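Side-chain contacts in BtGH115A (Bacteroides thetaiotaomicron, PDB 5BY3), which acts as a family GH115 4-O-methyl-alpha-glucuronidase with specificity for decorated arabinogalactans, and so probably removes alpha-linked 4-O-methyl-glucuronic acid from these glycans: residues A[263-268]-A[316-321]; A[532-537]-A[569-574]. One frame throughout, in Å; residues are numbered along the deposited sequence.

Interaction 1: A[263-268]-A[316-321]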
loop_
_atom_site.group_PDB
_atom_site.type_symbol
_atom_site.label_atom_id
_atom_site.label_comp_id
_atom_site.label_asym_id
_atom_site.label_seq_id
_atom_site.Cartn_x
_atom_site.Cartn_y
_atom_site.Cartn_z
ATOM N N TYR A 263 -0.347 -3.094 31.810
ATOM C CA TYR A 263 -0.096 -3.975 30.656
ATOM C C TYR A 263 1.383 -4.295 30.594
ATOM O O TYR A 263 2.150 -3.767 29.762
ATOM C CB TYR A 263 -0.581 -3.319 29.369
ATOM C CG TYR A 263 -0.480 -4.156 28.110
ATOM C CD1 TYR A 263 -1.316 -5.253 27.903
ATOM C CD2 TYR A 263 0.429 -3.813 27.088
ATOM C CE1 TYR A 263 -1.245 -6.002 26.719
ATOM C CE2 TYR A 263 0.522 -4.554 25.914
ATOM C CZ TYR A 263 -0.320 -5.652 25.733
ATOM O OH TYR A 263 -0.249 -6.393 24.573
ATOM N N ASP A 264 1.772 -5.190 31.494
ATOM C CA ASP A 264 3.155 -5.415 31.856
ATOM C C ASP A 264 3.257 -6.886 32.234
ATOM O O ASP A 264 2.575 -7.348 33.184
ATOM C CB ASP A 264 3.512 -4.519 33.068
ATOM C CG ASP A 264 4.945 -4.680 33.515
ATOM O OD1 ASP A 264 5.258 -5.652 34.226
ATOM O OD2 ASP A 264 5.767 -3.836 33.138
ATOM N N TYR A 265 4.089 -7.624 31.499
ATOM C CA TYR A 265 4.146 -9.060 31.728
ATOM C C TYR A 265 5.123 -9.405 32.848
ATOM O O TYR A 265 4.916 -10.379 33.577
ATOM C CB TYR A 265 4.460 -9.827 30.438
ATOM C CG TYR A 265 3.776 -11.173 30.333
ATOM C CD1 TYR A 265 2.407 -11.251 30.094
ATOM C CD2 TYR A 265 4.502 -12.381 30.449
ATOM C CE1 TYR A 265 1.761 -12.474 29.985
ATOM C CE2 TYR A 265 3.872 -13.615 30.318
ATOM C CZ TYR A 265 2.500 -13.652 30.084
ATOM O OH TYR A 265 1.807 -14.831 29.970
ATOM N N VAL A 266 6.163 -8.583 33.000
ATOM C CA VAL A 266 7.153 -8.775 34.072
ATOM C C VAL A 266 6.511 -8.674 35.470
ATOM O O VAL A 266 6.874 -9.443 36.341
ATOM C CB VAL A 266 8.421 -7.880 33.893
ATOM C CG1 VAL A 266 9.439 -8.074 35.019
ATOM C CG2 VAL A 266 9.100 -8.182 32.561
ATOM N N ASN A 267 5.520 -7.799 35.652
ATOM C CA ASN A 267 4.998 -7.502 36.995
ATOM C C ASN A 267 3.540 -7.881 37.272
ATOM O O ASN A 267 3.112 -7.951 38.445
ATOM C CB ASN A 267 5.254 -6.013 37.313
ATOM C CG ASN A 267 6.734 -5.711 37.498
ATOM O OD1 ASN A 267 7.375 -6.260 38.412
ATOM N ND2 ASN A 267 7.290 -4.843 36.639
ATOM N N ASN A 268 2.800 -8.130 36.185
ATOM C CA ASN A 268 1.342 -8.292 36.210
ATOM C C ASN A 268 0.882 -9.338 35.183
ATOM O O ASN A 268 -0.286 -9.325 34.749
ATOM C CB ASN A 268 0.669 -6.918 35.965
ATOM C CG ASN A 268 -0.811 -6.890 36.319
ATOM O OD1 ASN A 268 -1.259 -7.446 37.321
ATOM N ND2 ASN A 268 -1.591 -6.213 35.482
ATOM N N ASP A 316 10.433 -14.525 25.270
ATOM C CA ASP A 316 10.598 -15.959 25.553
ATOM C C ASP A 316 9.497 -16.441 26.499
ATOM O O ASP A 316 8.867 -17.460 26.232
ATOM C CB ASP A 316 12.000 -16.252 26.127
ATOM C CG ASP A 316 13.153 -15.854 25.165
ATOM O OD1 ASP A 316 12.983 -15.976 23.933
ATOM O OD2 ASP A 316 14.248 -15.441 25.641
ATOM N N ARG A 317 9.218 -15.668 27.557
ATOM C CA ARG A 317 8.160 -16.005 28.530
ATOM C C ARG A 317 6.787 -15.877 27.877
ATOM O O ARG A 317 5.874 -16.679 28.130
ATOM C CB ARG A 317 8.260 -15.126 29.809
ATOM C CG ARG A 317 7.245 -15.438 30.929
ATOM C CD ARG A 317 7.864 -15.461 32.326
ATOM N NE ARG A 317 9.051 -16.332 32.383
ATOM C CZ ARG A 317 9.039 -17.671 32.500
ATOM N NH1 ARG A 317 7.894 -18.349 32.598
ATOM N NH2 ARG A 317 10.184 -18.352 32.519
ATOM N N VAL A 318 6.668 -14.874 27.019
ATOM C CA VAL A 318 5.408 -14.529 26.382
ATOM C C VAL A 318 5.027 -15.553 25.306
ATOM O O VAL A 318 3.900 -16.015 25.283
ATOM C CB VAL A 318 5.472 -13.072 25.852
ATOM C CG1 VAL A 318 4.526 -12.825 24.690
ATOM C CG2 VAL A 318 5.208 -12.109 26.994
ATOM N N PHE A 319 5.963 -15.922 24.434
ATOM C CA PHE A 319 5.678 -16.931 23.397
ATOM C C PHE A 319 5.115 -18.223 24.000
ATOM O O PHE A 319 4.074 -18.732 23.554
ATOM C CB PHE A 319 6.933 -17.278 22.607
ATOM C CG PHE A 319 7.477 -16.162 21.767
ATOM C CD1 PHE A 319 6.685 -15.061 21.393
ATOM C CD2 PHE A 319 8.773 -16.252 21.271
ATOM C CE1 PHE A 319 7.191 -14.061 20.579
ATOM C CE2 PHE A 319 9.295 -15.241 20.455
ATOM C CZ PHE A 319 8.494 -14.148 20.098
ATOM N N VAL A 320 5.792 -18.707 25.042
ATOM C CA VAL A 320 5.501 -20.005 25.648
ATOM C C VAL A 320 4.078 -20.042 26.182
ATOM O O VAL A 320 3.374 -21.029 25.969
ATOM C CB VAL A 320 6.587 -20.421 26.699
ATOM C CG1 VAL A 320 6.196 -21.684 27.444
ATOM C CG2 VAL A 320 7.953 -20.633 26.034
ATOM N N ASP A 321 3.632 -18.951 26.802
ATOM C CA ASP A 321 2.253 -18.871 27.323
ATOM C C ASP A 321 1.223 -18.624 26.241
ATOM O O ASP A 321 0.072 -19.099 26.352
ATOM C CB ASP A 321 2.074 -17.758 28.356
ATOM C CG ASP A 321 3.108 -17.777 29.470
ATOM O OD1 ASP A 321 4.171 -18.436 29.337
ATOM O OD2 ASP A 321 2.842 -17.078 30.481
#
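Y265 and D321 are brought together by two torsions: the tyrosine's chi1 of -145° stops well short of fully anti and swings its ring across to helix 308-329, while D321 has CG on the backbone N side, opposite its carbonyl carbon (chi1 -51°). The phenol OH then donates to D321 OD2 over 2.5 Å from OH to OD2. It arrives from above the carboxylate plane, 38° out of it, and ring and carboxylate are turned steeply against each other. One helical turn earlier, V318 lays its CG2 methyl over one face of the same ring, offset toward the rim. This is a CH-pi contact, with CG2 3.8 Å from the ring centroid and 3.5 Å from Y265 CD2. R317 comes to the edge instead: its CG lies near the ring plane, 3.9 Å from Y265 CE2. Beyond CG the chain bends at chi2 and chi3, and across this contact it is the CG region that meets the ring.

The tyrosine sits at the start of helix 265-283, right after the N-cap residue D264, whose OD1 accepts from N267 N at 2.6 Å. Further along the same helix, V272, Y273 and W276 also touch Y265, and the W276 ring meets it at a shallow angle. The contact thus ties together two helices from successive beta-alpha connections of the GH115 domain, whose eight parallel strands fit the TIM-barrel clan.

Chemically, a largely apolar ring is fixed by one polar end. V318 packs on one face, neighbours on its own helix help hold the ring, and the bond to OD2 ties down its hydroxyl end. One buried side chain therefore makes both an apolar and a polar link between the helices.

Interaction 2: A[532-537]-A[569-574]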
loop_
_atom_site.group_PDB
_atom_site.type_symbol
_atom_site.label_atom_id
_atom_site.label_comp_id
_atom_site.label_asym_id
_atom_site.label_seq_id
_atom_site.Cartn_x
_atom_site.Cartn_y
_atom_site.Cartn_z
ATOM N N ALA A 532 3.717 23.044 -14.197
ATOM C CA ALA A 532 3.476 21.628 -14.444
ATOM C C ALA A 532 2.148 21.257 -13.783
ATOM O O ALA A 532 1.311 20.631 -14.419
ATOM C CB ALA A 532 4.640 20.743 -13.948
ATOM N N TYR A 533 1.923 21.723 -12.549
ATOM C CA TYR A 533 0.661 21.493 -11.856
ATOM C C TYR A 533 -0.544 22.181 -12.524
ATOM O O TYR A 533 -1.596 21.545 -12.716
ATOM C CB TYR A 533 0.742 21.806 -10.346
ATOM C CG TYR A 533 1.144 20.624 -9.451
ATOM C CD1 TYR A 533 0.424 19.435 -9.457
ATOM C CD2 TYR A 533 2.236 20.718 -8.590
ATOM C CE1 TYR A 533 0.776 18.394 -8.645
ATOM C CE2 TYR A 533 2.617 19.658 -7.778
ATOM C CZ TYR A 533 1.863 18.524 -7.788
ATOM O OH TYR A 533 2.229 17.480 -6.996
ATOM N N SER A 534 -0.369 23.447 -12.911
ATOM C CA SER A 534 -1.362 24.136 -13.746
ATOM C C SER A 534 -1.849 23.310 -14.953
ATOM O O SER A 534 -3.067 23.160 -15.141
ATOM C CB SER A 534 -0.865 25.524 -14.188
ATOM O OG SER A 534 -1.071 26.470 -13.147
ATOM N N GLU A 535 -0.917 22.776 -15.742
ATOM C CA GLU A 535 -1.268 21.978 -16.933
ATOM C C GLU A 535 -2.076 20.737 -16.540
ATOM O O GLU A 535 -3.083 20.428 -17.183
ATOM C CB GLU A 535 -0.043 21.604 -17.778
ATOM C CG GLU A 535 0.716 22.781 -18.414
ATOM C CD GLU A 535 -0.070 23.521 -19.510
ATOM O OE1 GLU A 535 -0.391 22.923 -20.567
ATOM O OE2 GLU A 535 -0.369 24.724 -19.319
ATOM N N LEU A 536 -1.672 20.090 -15.442
ATOM C CA LEU A 536 -2.404 18.963 -14.879
ATOM C C LEU A 536 -3.858 19.284 -14.510
ATOM O O LEU A 536 -4.808 18.586 -14.913
ATOM C CB LEU A 536 -1.624 18.358 -13.694
ATOM C CG LEU A 536 -0.237 17.731 -13.951
ATOM C CD1 LEU A 536 0.092 16.797 -12.823
ATOM C CD2 LEU A 536 -0.146 16.985 -15.288
ATOM N N SER A 537 -4.041 20.359 -13.768
ATOM C CA SER A 537 -5.382 20.811 -13.443
ATOM C C SER A 537 -6.228 21.120 -14.686
ATOM O O SER A 537 -7.408 20.779 -14.719
ATOM C CB SER A 537 -5.323 22.026 -12.537
ATOM O OG SER A 537 -6.556 22.171 -11.856
HETATM N N MSE A 569 -2.667 22.560 -3.142
HETATM C CA MSE A 569 -1.718 22.491 -2.023
HETATM C C MSE A 569 -0.412 23.082 -2.442
HETATM O O MSE A 569 0.181 23.873 -1.699
HETATM C CB MSE A 569 -1.519 21.043 -1.540
HETATM C CG MSE A 569 -0.843 20.862 -0.169
HETATM SE SE MSE A 569 -1.809 21.649 1.381
HETATM C CE MSE A 569 -3.617 20.940 1.648
ATOM N N ASN A 570 0.070 22.714 -3.631
ATOM C CA ASN A 570 1.321 23.301 -4.106
ATOM C C ASN A 570 1.179 24.806 -4.298
ATOM O O ASN A 570 2.013 25.576 -3.846
ATOM C CB ASN A 570 1.867 22.541 -5.305
ATOM C CG ASN A 570 2.597 21.274 -4.884
ATOM O OD1 ASN A 570 3.824 21.203 -4.976
ATOM N ND2 ASN A 570 1.843 20.259 -4.391
ATOM N N ARG A 571 0.075 25.221 -4.896
ATOM C CA ARG A 571 -0.267 26.650 -5.001
ATOM C C ARG A 571 -0.260 27.366 -3.665
ATOM O O ARG A 571 0.358 28.409 -3.546
ATOM C CB ARG A 571 -1.623 26.829 -5.688
ATOM C CG ARG A 571 -1.584 26.462 -7.165
ATOM C CD ARG A 571 -2.630 27.218 -7.956
ATOM N NE ARG A 571 -2.482 26.951 -9.381
ATOM C CZ ARG A 571 -3.461 27.031 -10.280
ATOM N NH1 ARG A 571 -4.702 27.354 -9.926
ATOM N NH2 ARG A 571 -3.192 26.742 -11.535
ATOM N N LYS A 572 -0.936 26.794 -2.664
ATOM C CA LYS A 572 -1.095 27.447 -1.366
ATOM C C LYS A 572 0.256 27.704 -0.728
ATOM O O LYS A 572 0.536 28.820 -0.225
ATOM C CB LYS A 572 -1.961 26.609 -0.408
ATOM C CG LYS A 572 -2.262 27.276 0.960
ATOM C CD LYS A 572 -2.895 26.292 1.942
ATOM C CE LYS A 572 -1.861 25.394 2.641
ATOM N NZ LYS A 572 -2.506 24.490 3.627
ATOM N N LEU A 573 1.086 26.670 -0.763
ATOM C CA LEU A 573 2.373 26.706 -0.096
ATOM C C LEU A 573 3.443 27.362 -0.969
ATOM O O LEU A 573 4.299 28.068 -0.442
ATOM C CB LEU A 573 2.766 25.286 0.447
ATOM C CG LEU A 573 1.858 24.955 1.656
ATOM C CD1 LEU A 573 1.321 23.538 1.694
ATOM C CD2 LEU A 573 2.492 25.348 2.977
ATOM N N LEU A 574 3.408 27.158 -2.289
ATOM C CA LEU A 574 4.417 27.823 -3.115
ATOM C C LEU A 574 4.186 29.330 -3.319
ATOM O O LEU A 574 5.167 30.087 -3.266
ATOM C CB LEU A 574 4.675 27.090 -4.416
ATOM C CG LEU A 574 5.374 25.767 -4.154
ATOM C CD1 LEU A 574 5.558 25.043 -5.474
ATOM C CD2 LEU A 574 6.706 25.982 -3.461
HETATM O O HOH W 1 2.905 17.462 -4.198
#
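Two consecutive helices, 523-543 and 552-580, run roughly antiparallel as a helical hairpin, and this contact joins them through two neighbouring pairs of side chains. In one, the Y533 ring lies obliquely against the N570 amide, the planes 42° apart, with CE2 of the ring 3.3 Å from CG of the amide. A water closes the far end, 2.9 Å from Y533 OH and accepting from N570 ND2. The amide is held from other quarters too: R529 NE donates to its OD1, and ND2 also bonds to A566 O.

In the other pair, R571 leaves its helix with CG beside the backbone N and then runs extended to NE, which carries NH2 over to the S534 hydroxyl. NH2 donates to S534 OG at 2.7 Å with an N-H...O angle of 144°, the oxygen only 10° out of the guanidinium plane. S534 OG has a second, weak bond to L530 O one turn back, while R571 rests on L530 and on A592 of helix 587-603.

Polar groups meet at these two points of an interface that also has apolar packing, L574 on I526 and L530. Both amide ends of N570 are satisfied, and across this contact the R571 charge meets a neutral hydroxyl, a charge-dipole hydrogen bond.

Overall arrangement
Interaction 1 closes before interaction 2 opens along the chain, and the two lie on opposite sides of the chain's centre, with their own centres about 53 Å apart and their nearest atoms about 35 Å apart. They share no helix or sheet. Segments 263-268 and 316-321 belong to helices that precede and follow strand 290-291 of the eight-stranded parallel sheet. Segments 532-537 and 569-574 belong to a later helical region, next to helices 476-495 and 587-603. Neither contact supplies the nickel ligands L404 and D436. Each contact therefore joins helices locally, within its own part of a multidomain enzyme.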